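Local coordinates for sialidase domain-containing protein (Dyadobacter fermentans, PDB 5HX0) that is of unknown function but folds as a sialidase-like, six-bladed beta-propeller, so that it may bind or cleave a glycan, at residues 278-283 with 290-295; 307-312 with 324-329; 311-316 with 366-371. One frame throughout, in Å; residues are numbered along the deposited sequence.

Interaction 1 of 3, residues 278-283 with 290-295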
ATOM      1  N   ALA A 278     -28.236 -15.406  10.882  1.00 17.70           N
ATOM      2  CA  ALA A 278     -26.803 -15.470  10.588  1.00 19.25           C
ATOM      3  C   ALA A 278     -26.460 -16.810   9.950  1.00 14.52           C
ATOM      4  O   ALA A 278     -26.842 -17.862  10.470  1.00 16.03           O
ATOM      5  CB  ALA A 278     -25.968 -15.264  11.863  1.00 13.77           C
ATOM      6  N   PHE A 279     -25.717 -16.772   8.837  1.00 15.94           N
ATOM      7  CA  PHE A 279     -25.315 -17.968   8.101  1.00 15.62           C
ATOM      8  C   PHE A 279     -23.827 -18.216   8.346  1.00 14.61           C
ATOM      9  O   PHE A 279     -22.993 -17.374   7.992  1.00 14.68           O
ATOM     10  CB  PHE A 279     -25.592 -17.812   6.602  1.00 11.62           C
ATOM     11  CG  PHE A 279     -27.037 -17.518   6.266  1.00 14.83           C
ATOM     12  CD1 PHE A 279     -27.991 -18.548   6.258  1.00 15.64           C
ATOM     13  CD2 PHE A 279     -27.441 -16.229   5.946  1.00 12.47           C
ATOM     14  CE1 PHE A 279     -29.332 -18.297   5.930  1.00 17.89           C
ATOM     15  CE2 PHE A 279     -28.792 -15.961   5.624  1.00 17.49           C
ATOM     16  CZ  PHE A 279     -29.732 -17.005   5.615  1.00 19.60           C
ATOM     17  N   LEU A 280     -23.493 -19.380   8.905  1.00 16.49           N
ATOM     18  CA  LEU A 280     -22.243 -19.566   9.640  1.00 19.99           C
ATOM     19  C   LEU A 280     -21.355 -20.653   9.039  1.00 16.68           C
ATOM     20  O   LEU A 280     -21.805 -21.780   8.806  1.00 18.17           O
ATOM     21  CB  LEU A 280     -22.542 -19.909  11.095  1.00 17.31           C
ATOM     22  CG  LEU A 280     -23.636 -19.079  11.767  1.00 18.24           C
ATOM     23  CD1 LEU A 280     -23.995 -19.686  13.100  1.00 20.43           C
ATOM     24  CD2 LEU A 280     -23.172 -17.631  11.944  1.00 13.98           C
ATOM     25  N   ARG A 281     -20.090 -20.307   8.803  1.00 10.48           N
ATOM     26  CA  ARG A 281     -19.044 -21.288   8.521  1.00 14.26           C
ATOM     27  C   ARG A 281     -18.548 -21.917   9.825  1.00 14.33           C
ATOM     28  O   ARG A 281     -18.381 -21.232  10.833  1.00 17.87           O
ATOM     29  CB  ARG A 281     -17.877 -20.616   7.798  1.00 17.46           C
ATOM     30  CG  ARG A 281     -16.621 -21.492   7.663  1.00 16.62           C
ATOM     31  CD  ARG A 281     -15.495 -20.733   6.947  1.00 15.40           C
ATOM     32  NE  ARG A 281     -14.285 -21.551   6.872  1.00 17.03           N
ATOM     33  CZ  ARG A 281     -13.211 -21.254   6.139  1.00 19.78           C
ATOM     34  NH1 ARG A 281     -13.178 -20.145   5.418  1.00 15.95           N
ATOM     35  NH2 ARG A 281     -12.170 -22.076   6.113  1.00 16.16           N
ATOM     36  N   THR A 282     -18.300 -23.222   9.806  1.00 18.53           N
ATOM     37  CA  THR A 282     -17.876 -23.924  11.011  1.00 16.75           C
ATOM     38  C   THR A 282     -16.483 -24.523  10.831  1.00 16.56           C
ATOM     39  O   THR A 282     -15.994 -24.704   9.716  1.00 16.76           O
ATOM     40  CB  THR A 282     -18.842 -25.064  11.394  1.00 19.48           C
ATOM     41  OG1 THR A 282     -18.994 -25.957  10.286  1.00 18.10           O
ATOM     42  CG2 THR A 282     -20.214 -24.525  11.827  1.00 19.41           C
ATOM     43  N   ALA A 283     -15.859 -24.848  11.960  1.00 17.31           N
ATOM     44  CA  ALA A 283     -14.706 -25.740  12.014  1.00 18.24           C
ATOM     45  C   ALA A 283     -15.015 -26.820  13.041  1.00 24.14           C
ATOM     46  O   ALA A 283     -15.622 -26.537  14.079  1.00 22.03           O
ATOM     47  CB  ALA A 283     -13.406 -24.990  12.384  1.00 18.34           C
ATOM     48  N   CYS A 290     -24.102 -23.701   8.980  1.00 14.94           N
ATOM     49  CA  CYS A 290     -25.077 -23.589  10.060  1.00 18.84           C
ATOM     50  C   CYS A 290     -25.812 -22.253  10.017  1.00 19.90           C
ATOM     51  O   CYS A 290     -25.441 -21.322   9.295  1.00 18.22           O
ATOM     52  CB  CYS A 290     -24.404 -23.776  11.427  1.00 22.21           C
ATOM     53  SG  CYS A 290     -23.827 -25.484  11.664  1.00 21.54           S
ATOM     54  N   ILE A 291     -26.870 -22.167  10.821  1.00 12.76           N
ATOM     55  CA  ILE A 291     -27.698 -20.966  10.872  1.00 17.36           C
ATOM     56  C   ILE A 291     -28.064 -20.703  12.327  1.00 18.40           C
ATOM     57  O   ILE A 291     -28.237 -21.640  13.115  1.00 21.26           O
ATOM     58  CB  ILE A 291     -28.958 -21.122   9.982  1.00 17.80           C
ATOM     59  CG1 ILE A 291     -29.731 -19.811   9.863  1.00 21.06           C
ATOM     60  CG2 ILE A 291     -29.858 -22.269  10.508  1.00 22.51           C
ATOM     61  CD1 ILE A 291     -30.887 -19.849   8.851  1.00 17.05           C
ATOM     62  N   ALA A 292     -28.133 -19.430  12.696  1.00 16.85           N
ATOM     63  CA  ALA A 292     -28.664 -19.032  13.990  1.00 25.74           C
ATOM     64  C   ALA A 292     -29.628 -17.874  13.773  1.00 22.48           C
ATOM     65  O   ALA A 292     -29.417 -17.035  12.889  1.00 18.39           O
ATOM     66  CB  ALA A 292     -27.539 -18.644  14.969  1.00 18.33           C
ATOM     67  N   ARG A 293     -30.688 -17.830  14.585  1.00 21.68           N
ATOM     68  CA  ARG A 293     -31.780 -16.887  14.384  1.00 20.29           C
ATOM     69  C   ARG A 293     -32.109 -16.126  15.670  1.00 24.80           C
ATOM     70  O   ARG A 293     -32.029 -16.677  16.775  1.00 20.81           O
ATOM     71  CB  ARG A 293     -33.042 -17.625  13.864  1.00 22.39           C
ATOM     72  CG  ARG A 293     -34.239 -16.713  13.615  1.00 18.69           C
ATOM     73  CD  ARG A 293     -35.432 -17.526  13.067  1.00 20.59           C
ATOM     74  NE  ARG A 293     -35.088 -18.206  11.816  1.00 19.70           N
ATOM     75  CZ  ARG A 293     -35.442 -17.784  10.604  1.00 24.00           C
ATOM     76  NH1 ARG A 293     -36.168 -16.682  10.466  1.00 21.89           N
ATOM     77  NH2 ARG A 293     -35.083 -18.475   9.525  1.00 18.39           N
ATOM     78  N   SER A 294     -32.471 -14.849  15.516  1.00 21.35           N
ATOM     79  CA  SER A 294     -33.003 -14.025  16.601  1.00 28.64           C
ATOM     80  C   SER A 294     -34.383 -13.518  16.212  1.00 32.19           C
ATOM     81  O   SER A 294     -34.563 -12.968  15.117  1.00 26.16           O
ATOM     82  CB  SER A 294     -32.091 -12.834  16.907  1.00 22.25           C
ATOM     83  OG  SER A 294     -32.726 -11.933  17.808  1.00 23.03           O
ATOM     84  N   VAL A 295     -35.348 -13.672  17.117  1.00 26.24           N
ATOM     85  CA  VAL A 295     -36.687 -13.143  16.890  1.00 27.31           C
ATOM     86  C   VAL A 295     -36.973 -11.899  17.714  1.00 31.31           C
ATOM     87  O   VAL A 295     -38.103 -11.396  17.672  1.00 42.57           O
ATOM     88  CB  VAL A 295     -37.768 -14.209  17.147  1.00 24.80           C
ATOM     89  CG1 VAL A 295     -37.571 -15.420  16.232  1.00 21.93           C
ATOM     90  CG2 VAL A 295     -37.772 -14.611  18.617  1.00 31.86           C
TER

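Interaction 2 of 3, residues 307-312 with 324-329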
HETATM    1  N   MSE A 307     -27.792 -26.556   8.730  1.00 13.96           N
HETATM    2  CA  MSE A 307     -28.714 -26.357   7.613  1.00 18.68           C
HETATM    3  C   MSE A 307     -28.907 -27.616   6.779  1.00 22.63           C
HETATM    4  O   MSE A 307     -29.889 -27.726   6.036  1.00 23.12           O
HETATM    5  CB  MSE A 307     -28.245 -25.196   6.737  1.00 15.53           C
HETATM    6  CG  MSE A 307     -28.552 -23.876   7.411  1.00 19.28           C
HETATM    7 SE   MSE A 307     -28.494 -22.376   6.170  0.69 19.67          SE
HETATM    8  CE  MSE A 307     -26.570 -22.323   6.070  1.00 15.95           C
ATOM      9  N   GLY A 308     -27.994 -28.573   6.916  1.00 22.72           N
ATOM     10  CA  GLY A 308     -28.096 -29.841   6.217  1.00 20.21           C
ATOM     11  C   GLY A 308     -27.239 -29.978   4.978  1.00 23.51           C
ATOM     12  O   GLY A 308     -27.489 -30.882   4.178  1.00 21.69           O
ATOM     13  N   PHE A 309     -26.242 -29.117   4.786  1.00 19.12           N
ATOM     14  CA  PHE A 309     -25.358 -29.242   3.633  1.00 15.57           C
ATOM     15  C   PHE A 309     -23.975 -28.711   3.992  1.00 21.09           C
ATOM     16  O   PHE A 309     -23.802 -28.017   4.999  1.00 22.06           O
ATOM     17  CB  PHE A 309     -25.916 -28.506   2.411  1.00 17.08           C
ATOM     18  CG  PHE A 309     -26.050 -27.000   2.591  1.00 18.96           C
ATOM     19  CD1 PHE A 309     -27.226 -26.443   3.080  1.00 18.38           C
ATOM     20  CD2 PHE A 309     -25.014 -26.148   2.224  1.00 17.35           C
ATOM     21  CE1 PHE A 309     -27.352 -25.058   3.225  1.00 20.35           C
ATOM     22  CE2 PHE A 309     -25.129 -24.753   2.355  1.00 20.17           C
ATOM     23  CZ  PHE A 309     -26.293 -24.209   2.861  1.00 15.63           C
ATOM     24  N   GLN A 310     -22.993 -29.059   3.156  1.00 16.94           N
ATOM     25  CA  GLN A 310     -21.625 -28.564   3.272  1.00 19.62           C
ATOM     26  C   GLN A 310     -21.417 -27.351   2.374  1.00 15.30           C
ATOM     27  O   GLN A 310     -21.878 -27.319   1.226  1.00 16.48           O
ATOM     28  CB  GLN A 310     -20.602 -29.631   2.871  1.00 22.31           C
ATOM     29  CG  GLN A 310     -20.553 -30.873   3.723  1.00 22.24           C
ATOM     30  CD  GLN A 310     -19.495 -31.854   3.223  1.00 28.07           C
ATOM     31  OE1 GLN A 310     -19.565 -32.332   2.092  1.00 25.19           O
ATOM     32  NE2 GLN A 310     -18.497 -32.134   4.058  1.00 23.52           N
ATOM     33  N   GLY A 311     -20.700 -26.374   2.895  1.00 15.76           N
ATOM     34  CA  GLY A 311     -20.289 -25.210   2.132  1.00 15.35           C
ATOM     35  C   GLY A 311     -19.882 -24.087   3.057  1.00 16.96           C
ATOM     36  O   GLY A 311     -20.286 -24.024   4.224  1.00 14.15           O
ATOM     37  N   HIS A 312     -19.072 -23.179   2.517  1.00 12.24           N
ATOM     38  CA  HIS A 312     -18.599 -22.012   3.244  1.00 12.89           C
ATOM     39  C   HIS A 312     -17.795 -21.100   2.313  1.00 19.55           C
ATOM     40  O   HIS A 312     -17.322 -21.525   1.275  1.00 14.95           O
ATOM     41  CB  HIS A 312     -17.706 -22.413   4.432  1.00 11.23           C
ATOM     42  CG  HIS A 312     -16.338 -22.865   4.029  1.00 15.60           C
ATOM     43  ND1 HIS A 312     -15.959 -24.190   4.057  1.00 17.46           N
ATOM     44  CD2 HIS A 312     -15.251 -22.172   3.606  1.00 15.47           C
ATOM     45  CE1 HIS A 312     -14.699 -24.296   3.668  1.00 18.07           C
ATOM     46  NE2 HIS A 312     -14.246 -23.086   3.386  1.00 16.81           N
ATOM     47  N   VAL A 324     -34.463 -15.234  -0.998  1.00 17.02           N
ATOM     48  CA  VAL A 324     -33.100 -14.951  -0.556  1.00 14.41           C
ATOM     49  C   VAL A 324     -32.139 -15.889  -1.275  1.00 15.50           C
ATOM     50  O   VAL A 324     -32.248 -17.115  -1.141  1.00 15.44           O
ATOM     51  CB  VAL A 324     -32.952 -15.103   0.969  1.00 16.96           C
ATOM     52  CG1 VAL A 324     -31.508 -14.816   1.402  1.00 13.17           C
ATOM     53  CG2 VAL A 324     -33.938 -14.179   1.691  1.00 18.52           C
ATOM     54  N   LEU A 325     -31.207 -15.313  -2.043  1.00 12.10           N
ATOM     55  CA  LEU A 325     -30.152 -16.091  -2.678  1.00 14.49           C
ATOM     56  C   LEU A 325     -29.020 -16.301  -1.678  1.00 12.49           C
ATOM     57  O   LEU A 325     -28.384 -15.334  -1.248  1.00 15.26           O
ATOM     58  CB  LEU A 325     -29.625 -15.396  -3.933  1.00 12.68           C
ATOM     59  CG  LEU A 325     -28.478 -16.151  -4.634  1.00 13.55           C
ATOM     60  CD1 LEU A 325     -28.978 -17.473  -5.206  1.00 13.25           C
ATOM     61  CD2 LEU A 325     -27.881 -15.263  -5.729  1.00 17.18           C
ATOM     62  N   LEU A 326     -28.781 -17.556  -1.295  1.00 14.10           N
ATOM     63  CA  LEU A 326     -27.699 -17.929  -0.384  1.00 11.90           C
ATOM     64  C   LEU A 326     -26.609 -18.582  -1.217  1.00 17.31           C
ATOM     65  O   LEU A 326     -26.814 -19.676  -1.736  1.00 10.91           O
ATOM     66  CB  LEU A 326     -28.211 -18.894   0.691  1.00 14.44           C
ATOM     67  CG  LEU A 326     -27.247 -19.268   1.819  1.00 15.30           C
ATOM     68  CD1 LEU A 326     -26.994 -18.078   2.733  1.00 12.58           C
ATOM     69  CD2 LEU A 326     -27.821 -20.443   2.608  1.00 19.24           C
ATOM     70  N   SER A 327     -25.460 -17.923  -1.365  0.65  9.93           N
ATOM     71  CA  SER A 327     -24.380 -18.517  -2.141  0.65 13.90           C
ATOM     72  C   SER A 327     -23.228 -18.907  -1.223  0.65 14.72           C
ATOM     73  O   SER A 327     -23.021 -18.299  -0.166  0.65 14.04           O
ATOM     74  CB  SER A 327     -23.892 -17.560  -3.233  0.65 11.78           C
ATOM     75  OG  SER A 327     -23.485 -16.333  -2.680  0.65 12.51           O
ATOM     76  N   TYR A 328     -22.476 -19.926  -1.637  1.00 12.36           N
ATOM     77  CA  TYR A 328     -21.382 -20.444  -0.822  1.00 14.25           C
ATOM     78  C   TYR A 328     -20.352 -21.160  -1.679  1.00 13.30           C
ATOM     79  O   TYR A 328     -20.651 -21.649  -2.768  1.00 12.57           O
ATOM     80  CB  TYR A 328     -21.881 -21.405   0.261  1.00 12.16           C
ATOM     81  CG  TYR A 328     -22.955 -22.363  -0.206  1.00 11.53           C
ATOM     82  CD1 TYR A 328     -24.290 -21.976  -0.211  1.00 17.40           C
ATOM     83  CD2 TYR A 328     -22.642 -23.656  -0.593  1.00 10.49           C
ATOM     84  CE1 TYR A 328     -25.290 -22.839  -0.621  1.00 14.04           C
ATOM     85  CE2 TYR A 328     -23.657 -24.546  -1.014  1.00 14.78           C
ATOM     86  CZ  TYR A 328     -24.970 -24.120  -1.015  1.00 14.79           C
ATOM     87  OH  TYR A 328     -26.001 -24.953  -1.414  1.00 19.82           O
ATOM     88  N   GLY A 329     -19.126 -21.228  -1.152  1.00 12.54           N
ATOM     89  CA  GLY A 329     -18.101 -22.027  -1.783  1.00 11.79           C
ATOM     90  C   GLY A 329     -18.287 -23.501  -1.474  1.00 14.40           C
ATOM     91  O   GLY A 329     -18.817 -23.888  -0.428  1.00 15.67           O
TER

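Interaction 3 of 3, residues 311-316 with 366-371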
ATOM      1  N   GLY A 311     -20.700 -26.374   2.895  1.00 15.76           N
ATOM      2  CA  GLY A 311     -20.289 -25.210   2.132  1.00 15.35           C
ATOM      3  C   GLY A 311     -19.882 -24.087   3.057  1.00 16.96           C
ATOM      4  O   GLY A 311     -20.286 -24.024   4.224  1.00 14.15           O
ATOM      5  N   HIS A 312     -19.072 -23.179   2.517  1.00 12.24           N
ATOM      6  CA  HIS A 312     -18.599 -22.012   3.244  1.00 12.89           C
ATOM      7  C   HIS A 312     -17.795 -21.100   2.313  1.00 19.55           C
ATOM      8  O   HIS A 312     -17.322 -21.525   1.275  1.00 14.95           O
ATOM      9  CB  HIS A 312     -17.706 -22.413   4.432  1.00 11.23           C
ATOM     10  CG  HIS A 312     -16.338 -22.865   4.029  1.00 15.60           C
ATOM     11  ND1 HIS A 312     -15.959 -24.190   4.057  1.00 17.46           N
ATOM     12  CD2 HIS A 312     -15.251 -22.172   3.606  1.00 15.47           C
ATOM     13  CE1 HIS A 312     -14.699 -24.296   3.668  1.00 18.07           C
ATOM     14  NE2 HIS A 312     -14.246 -23.086   3.386  1.00 16.81           N
ATOM     15  N   PRO A 313     -17.654 -19.822   2.682  1.00 16.80           N
ATOM     16  CA  PRO A 313     -18.524 -19.165   3.646  1.00 10.93           C
ATOM     17  C   PRO A 313     -19.832 -18.836   2.920  1.00 12.95           C
ATOM     18  O   PRO A 313     -19.928 -19.098   1.718  1.00 11.96           O
ATOM     19  CB  PRO A 313     -17.742 -17.901   4.021  1.00 11.09           C
ATOM     20  CG  PRO A 313     -17.027 -17.542   2.726  1.00 11.19           C
ATOM     21  CD  PRO A 313     -16.716 -18.886   2.041  1.00 10.12           C
HETATM   22  N   MSE A 314     -20.798 -18.259   3.617  1.00 11.97           N
HETATM   23  CA  MSE A 314     -22.115 -17.991   3.053  1.00 16.47           C
HETATM   24  C   MSE A 314     -22.326 -16.491   2.840  1.00 14.65           C
HETATM   25  O   MSE A 314     -21.772 -15.680   3.587  1.00 12.41           O
HETATM   26  CB  MSE A 314     -23.226 -18.547   3.972  1.00 13.95           C
HETATM   27  CG  MSE A 314     -23.738 -19.966   3.587  1.00 12.93           C
HETATM   28 SE   MSE A 314     -22.378 -21.320   3.802  0.61 16.44          SE
HETATM   29  CE  MSE A 314     -21.909 -21.140   5.691  1.00 13.75           C
ATOM     30  N   HIS A 315     -23.116 -16.146   1.817  1.00  9.92           N
ATOM     31  CA  HIS A 315     -23.550 -14.778   1.552  1.00 11.75           C
ATOM     32  C   HIS A 315     -25.034 -14.800   1.204  1.00 14.01           C
ATOM     33  O   HIS A 315     -25.470 -15.668   0.447  1.00 15.24           O
ATOM     34  CB  HIS A 315     -22.769 -14.128   0.371  1.00  8.61           C
ATOM     35  CG  HIS A 315     -23.237 -12.742   0.059  1.00 13.02           C
ATOM     36  ND1 HIS A 315     -24.159 -12.469  -0.932  1.00 14.40           N
ATOM     37  CD2 HIS A 315     -22.982 -11.559   0.669  1.00 11.72           C
ATOM     38  CE1 HIS A 315     -24.424 -11.173  -0.940  1.00 11.71           C
ATOM     39  NE2 HIS A 315     -23.742 -10.602   0.037  1.00 10.72           N
ATOM     40  N   ALA A 316     -25.808 -13.855   1.737  1.00 13.98           N
ATOM     41  CA  ALA A 316     -27.247 -13.803   1.473  1.00 17.30           C
ATOM     42  C   ALA A 316     -27.611 -12.491   0.800  1.00 15.61           C
ATOM     43  O   ALA A 316     -27.193 -11.420   1.255  1.00 14.74           O
ATOM     44  CB  ALA A 316     -28.066 -13.959   2.756  1.00 15.78           C
ATOM     45  N   LEU A 366     -10.262 -21.227  -3.503  1.00 12.45           N
ATOM     46  CA  LEU A 366     -11.284 -20.583  -4.327  1.00 10.05           C
ATOM     47  C   LEU A 366     -12.494 -20.360  -3.432  1.00 13.18           C
ATOM     48  O   LEU A 366     -12.500 -20.774  -2.272  1.00 16.02           O
ATOM     49  CB  LEU A 366     -11.646 -21.435  -5.563  1.00  8.90           C
ATOM     50  CG  LEU A 366     -11.939 -22.930  -5.351  1.00 14.53           C
ATOM     51  CD1 LEU A 366     -13.296 -23.188  -4.662  1.00 19.88           C
ATOM     52  CD2 LEU A 366     -11.896 -23.723  -6.686  1.00 14.03           C
ATOM     53  N   GLY A 367     -13.540 -19.743  -3.992  1.00 11.10           N
ATOM     54  CA  GLY A 367     -14.804 -19.605  -3.292  1.00 15.56           C
ATOM     55  C   GLY A 367     -15.122 -18.203  -2.814  1.00 14.22           C
ATOM     56  O   GLY A 367     -14.925 -17.223  -3.544  1.00 10.83           O
ATOM     57  N   TYR A 368     -15.613 -18.091  -1.582  1.00 13.40           N
ATOM     58  CA  TYR A 368     -16.031 -16.815  -1.007  1.00  7.42           C
ATOM     59  C   TYR A 368     -16.961 -16.026  -1.942  1.00  9.96           C
ATOM     60  O   TYR A 368     -16.676 -14.865  -2.251  1.00 11.20           O
ATOM     61  CB  TYR A 368     -14.811 -15.977  -0.642  1.00 10.49           C
ATOM     62  CG  TYR A 368     -14.076 -16.433   0.609  1.00 12.10           C
ATOM     63  CD1 TYR A 368     -13.541 -17.716   0.711  1.00 11.08           C
ATOM     64  CD2 TYR A 368     -13.948 -15.580   1.703  1.00  8.60           C
ATOM     65  CE1 TYR A 368     -12.872 -18.144   1.865  1.00  9.67           C
ATOM     66  CE2 TYR A 368     -13.288 -15.987   2.853  1.00 11.68           C
ATOM     67  CZ  TYR A 368     -12.754 -17.268   2.929  1.00 14.98           C
ATOM     68  OH  TYR A 368     -12.098 -17.648   4.079  1.00 15.35           O
ATOM     69  N   PRO A 369     -18.068 -16.616  -2.379  1.00  8.90           N
ATOM     70  CA  PRO A 369     -18.948 -15.878  -3.293  1.00 10.60           C
ATOM     71  C   PRO A 369     -19.664 -14.716  -2.612  1.00  7.99           C
ATOM     72  O   PRO A 369     -19.895 -14.694  -1.402  1.00 13.22           O
ATOM     73  CB  PRO A 369     -19.940 -16.942  -3.792  1.00  8.03           C
ATOM     74  CG  PRO A 369     -20.003 -17.926  -2.645  1.00 11.59           C
ATOM     75  CD  PRO A 369     -18.592 -17.962  -2.086  1.00 11.08           C
ATOM     76  N   TRP A 370     -20.051 -13.756  -3.444  1.00  8.84           N
ATOM     77  CA  TRP A 370     -20.746 -12.552  -3.009  1.00  8.20           C
ATOM     78  C   TRP A 370     -21.600 -12.081  -4.177  1.00 10.04           C
ATOM     79  O   TRP A 370     -21.067 -11.837  -5.265  1.00 11.67           O
ATOM     80  CB  TRP A 370     -19.730 -11.471  -2.585  1.00  8.29           C
ATOM     81  CG  TRP A 370     -20.300 -10.365  -1.736  1.00  9.19           C
ATOM     82  CD1 TRP A 370     -21.224  -9.428  -2.107  1.00  8.77           C
ATOM     83  CD2 TRP A 370     -19.965 -10.087  -0.373  1.00  7.71           C
ATOM     84  NE1 TRP A 370     -21.482  -8.565  -1.040  1.00 10.91           N
ATOM     85  CE2 TRP A 370     -20.714  -8.958   0.029  1.00  9.15           C
ATOM     86  CE3 TRP A 370     -19.079 -10.670   0.541  1.00 12.13           C
ATOM     87  CZ2 TRP A 370     -20.598  -8.402   1.314  1.00 11.67           C
ATOM     88  CZ3 TRP A 370     -18.974 -10.125   1.802  1.00 10.77           C
ATOM     89  CH2 TRP A 370     -19.725  -9.003   2.180  1.00 11.67           C
ATOM     90  N   ALA A 371     -22.911 -11.972  -3.972  1.00 10.01           N
ATOM     91  CA  ALA A 371     -23.827 -11.689  -5.071  1.00 14.09           C
ATOM     92  C   ALA A 371     -24.309 -10.246  -5.031  1.00  7.56           C
ATOM     93  O   ALA A 371     -24.381  -9.619  -3.968  1.00 15.09           O
ATOM     94  CB  ALA A 371     -25.031 -12.633  -5.044  1.00 13.56           C
TER
HETATM   95  O   HOH W   1     -15.243 -20.684  -0.237  1.00 11.45           O
HETATM   96  O   HOH W   2     -20.023 -16.507   0.764  1.00 12.38           O

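Interaction 1 of 3, residues 278-283 with 290-295
Ala278 O is gripped twice from across the strands: it takes the N-H of Ala292 (N to O 3.0 Å) and, from the preceding residue, Ile291, a CA-H contact (CA to O 3.2 Å). Cys290 O is held in the same manner, by Leu280 N at 2.8 Å and more loosely by the CA-H of Phe279. The bonds from Ala278 N to Ala292 O and from Cys290 N to Leu280 O complete two antiparallel hydrogen-bonded pairs, with the non-hydrogen-bonded pair Phe279-Ile291 between them. There the side chains lie side by side: with Ile291 CG1 anti to the backbone N and the chain extended at chi2 (173°), CD1 comes 3.7 Å from Phe279 CE1. On the other face Leu280 CD1 meets Ala292 CB at 4.1 Å, and Cys290 SG lies 3.7 Å from Thr282 CG2, while Thr282 OG1 bonds to Gln288 O. Ser294 opens an Asp-box sequence, the signature of BNR repeats, and its OG bonds to Gly298 N and Thr300 O. This hairpin forms the two middle strands of a blade, between strands 262-270 and 305-307; Ala278, Leu280 and Ala292 pack on strand 250-256 of the preceding blade.

Interaction 2 of 3, residues 307-312 with 324-329
Leu326 CD2 touches two side chains of the opposing loop. One is selenomethionine Met307, which it meets tip to tip, with SE 4.1 Å from CD2; the other is Phe309, whose CZ presents the ring edge to the same methyl carbon. With CG anti to the backbone N (chi1 -174°), Leu326 extends toward the loop. Two residues on, Tyr328 carries the main contact. Its ring and that of Phe309 approach tip to tip and overlap partially, with centroids 4.6 Å apart and planes inclined at 31°, an oblique pair. Phe309 CE2 lies over the tyrosine face toward the rim, 3.4 Å from Tyr328 CZ, and Tyr328 OH in turn lies over a face of Phe309. That hydroxyl bonds to Glu354 and Arg340, and Arg340 also makes a cation-pi contact with Phe309, so Arg340 engages both side chains. Gly311 CA approaches Tyr328 CD2 obliquely at 3.9 Å; the absence of a side chain at Gly311 lets the backbone come this near the ring. At Gly329, O accepts His312 N at 3.0 Å, whereas the return bond from Gly329 N to His312 O is bent and weak. His312 ND1 is bonded to Asp287. The loop 307-312 carries the chain from outer strand 305-307 of one blade to inner strand 314-318 of the next, and strand 324-330 lies beside that inner strand; Phe279 of strand 276-283 packs against both Met307 and Leu326, filling the seam between the blades.

Interaction 3 of 3, residues 311-316 with 366-371
His315 and Trp370 make the aromatic part of the contact. The imidazole lies over one face of the indole, with CD2 above the ring centre and NE2 near NE1 at an angle too poor for a hydrogen bond. The centroids of the imidazole and the five-membered ring are 3.8 Å apart and the planes meet at 32°, an oblique pair. With His315 CG anti to the backbone N (chi1 178°), the side chain extends toward strand 367-371, where CB also meets Pro369 O at 3.4 Å. Two CH-pi contacts follow. Trp370 CA sits over the face of the His315 ring, and Pro313, which follows a cis peptide bond, lies with CG over the centre of the Tyr368 ring, 3.8 Å from its centroid. Strands 314-316 and 367-371 run parallel with axes 6.5 Å apart at their closest, yet no clear hydrogen bond joins the segments directly. They are the innermost strands of successive propeller blades, side by side around the central axis, and side chains and water bridge them. One water donates to His312 O (2.7 Å) and accepts from Tyr368 N (2.9 Å), with a weak third bond to Leu366 O. A second water donates to Pro369 O at 2.8 Å and weakly to Pro313 O; Pro369 O also accepts from Arg209. Tyr368 OH is hydrogen-bonded to Glu265, and Arg209 and Arg331 pack against its side chain. A tyrosine-glutamate pair beside arginines resembles the active centre of sialidases, although no catalytic role is established here. An acetate ion, probably from the crystallisation liquor, is bound next to the Tyr368 side chain.

Along the chain, interaction 1 comes first and closes the short hairpin loop between strands 276-283 and 288-294. After outer strand 305-307 the chain crosses to the next blade, and interaction 2 closes the loop that holds strand 314-318. Interaction 3 starts from the same residues, Gly311 and His312, but reaches much further, to 366-371, spanning the rest of that blade; the two spans overlap from this shared stretch, and neither contains the other, while interaction 1 closes before either opens. Together they tie three consecutive blades: Phe279 touches Ala316, and Pro369 packs on Tyr328 and Gly329. The last blade is completed by N-terminal strand 42-51, which closes the propeller ring.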